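PDB 2CNQ: phosphoribosylaminoimidazole-succinocarboxamide synthase from Saccharomyces cerevisiae, which catalyses the ATP-dependent condensation of 4-carboxy-5-aminoimidazole ribotide with aspartate to form SAICAR in de novo purine biosynthesis. Local coordinates for residues 181-184 with 185-189. Numbering follows the deposited sequence. Where two conformers were deposited one is given.
Unlike the reference sequence in segment 185-189: Glu185 (reference Gly).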
loop_
_atom_site.group_PDB
_atom_site.type_symbol
_atom_site.label_atom_id
_atom_site.label_comp_id
_atom_site.label_asym_id
_atom_site.label_seq_id
_atom_site.Cartn_x
_atom_site.Cartn_y
_atom_site.Cartn_z
ATOM N N GLU A 181 -1.681 -0.646 -23.154
ATOM C CA GLU A 181 -1.499 -1.874 -23.873
ATOM C C GLU A 181 -1.926 -3.054 -23.060
ATOM O O GLU A 181 -2.506 -3.990 -23.578
ATOM C CB GLU A 181 -0.061 -2.042 -24.281
ATOM C CG GLU A 181 0.397 -1.049 -25.265
ATOM C CD GLU A 181 -0.386 -1.080 -26.529
ATOM O OE1 GLU A 181 -0.567 -2.190 -27.076
ATOM O OE2 GLU A 181 -0.830 -0.018 -27.005
ATOM N N LEU A 182 -1.629 -3.038 -21.781
ATOM C CA LEU A 182 -1.968 -4.130 -20.936
ATOM C C LEU A 182 -3.408 -4.194 -20.584
ATOM O O LEU A 182 -3.975 -5.270 -20.534
ATOM C CB LEU A 182 -1.160 -4.058 -19.663
ATOM C CG LEU A 182 0.320 -4.175 -19.831
ATOM C CD1 LEU A 182 0.981 -4.041 -18.487
ATOM C CD2 LEU A 182 0.715 -5.460 -20.483
ATOM N N VAL A 183 -4.024 -3.065 -20.314
ATOM C CA VAL A 183 -5.337 -3.077 -19.721
ATOM C C VAL A 183 -6.419 -2.462 -20.549
ATOM O O VAL A 183 -7.555 -2.507 -20.144
ATOM C CB VAL A 183 -5.351 -2.491 -18.323
ATOM C CG1 VAL A 183 -4.223 -3.090 -17.518
ATOM C CG2 VAL A 183 -5.272 -0.994 -18.348
ATOM N N GLY A 184 -6.054 -1.891 -21.682
ATOM C CA GLY A 184 -6.992 -1.248 -22.536
ATOM C C GLY A 184 -6.932 0.237 -22.406
ATOM O O GLY A 184 -6.683 0.757 -21.331
ATOM N N GLU A 185 -7.133 0.936 -23.501
ATOM C CA GLU A 185 -6.987 2.370 -23.482
ATOM C C GLU A 185 -8.021 3.040 -22.622
ATOM O O GLU A 185 -7.703 3.966 -21.903
ATOM C CB GLU A 185 -7.046 2.936 -24.881
ATOM C CG GLU A 185 -8.357 2.794 -25.614
ATOM C CD GLU A 185 -8.333 3.448 -26.960
ATOM O OE1 GLU A 185 -7.384 4.183 -27.274
ATOM O OE2 GLU A 185 -9.290 3.241 -27.690
ATOM N N ASP A 186 -9.258 2.603 -22.694
ATOM C CA ASP A 186 -10.268 3.270 -21.926
ATOM C C ASP A 186 -10.028 3.016 -20.467
ATOM O O ASP A 186 -10.056 3.924 -19.669
ATOM C CB ASP A 186 -11.649 2.851 -22.357
ATOM C CG ASP A 186 -11.971 3.304 -23.773
ATOM O OD1 ASP A 186 -12.757 2.635 -24.440
ATOM O OD2 ASP A 186 -11.443 4.326 -24.227
ATOM N N LEU A 187 -9.789 1.773 -20.125
ATOM C CA LEU A 187 -9.624 1.433 -18.746
ATOM C C LEU A 187 -8.402 2.098 -18.185
ATOM O O LEU A 187 -8.428 2.600 -17.085
ATOM C CB LEU A 187 -9.558 -0.061 -18.572
ATOM C CG LEU A 187 -9.416 -0.506 -17.135
ATOM C CD1 LEU A 187 -10.565 -0.019 -16.274
ATOM C CD2 LEU A 187 -9.287 -2.003 -17.089
ATOM N N SER A 188 -7.314 2.121 -18.924
ATOM C CA SER A 188 -6.109 2.743 -18.406
ATOM C C SER A 188 -6.323 4.195 -18.110
ATOM O O SER A 188 -5.833 4.695 -17.124
ATOM C CB SER A 188 -4.994 2.623 -19.436
ATOM O OG SER A 188 -3.748 3.135 -18.965
ATOM N N ARG A 189 -7.035 4.903 -18.963
ATOM C CA ARG A 189 -7.285 6.288 -18.699
ATOM C C ARG A 189 -8.167 6.414 -17.475
ATOM O O ARG A 189 -7.938 7.281 -16.665
ATOM C CB ARG A 189 -7.953 6.943 -19.880
ATOM C CG ARG A 189 -8.102 8.440 -19.655
ATOM C CD ARG A 189 -8.887 9.044 -20.734
ATOM N NE ARG A 189 -8.942 10.488 -20.674
ATOM C CZ ARG A 189 -8.145 11.294 -21.348
ATOM N NH1 ARG A 189 -8.307 12.595 -21.225
ATOM N NH2 ARG A 189 -7.200 10.821 -22.130
#
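Helix 176-183 and helix 185-209 are joined through a single residue, Gly184: the first helix ends at Val183, the second starts at Glu185, and Gly184 between them serves as the N-cap of the second helix. Its positive phi, 102°, is one that glycine adopts readily, and it turns the chain out of the first helix. The first turn of the new helix is closed by the hydrogen bond from Ser188 N to Gly184 O, 2.8 Å long and fairly straight, with 158° at the hydrogen; the donor is tilted from the carbonyl plane. The next bond of the helical series, from Arg189 N to Glu185 O, is longer at 3.2 Å. Val183 and Leu187 meet across the bend, where Val183 CB lies 4.2 Å from Leu187 CD2. With CG anti to the backbone N (chi1 -179°), the Leu187 branch is directed back toward Val183, and CD2 of Leu187 lies 3.5 Å from Val183 O. Both residues also touch Ile115, and Val183 reaches Pro116 and Leu117 as well, which seats the junction on strand 113-122 of the mixed sheet, at the protein surface. In the conformer given, the nearest side-chain atoms of Asp186 are about 3 Å from a bound succinate. Buried Ser188 rests on Ala179 and Ala180 of the preceding helix, and its CB sits 3.8 Å from Val183 CG2.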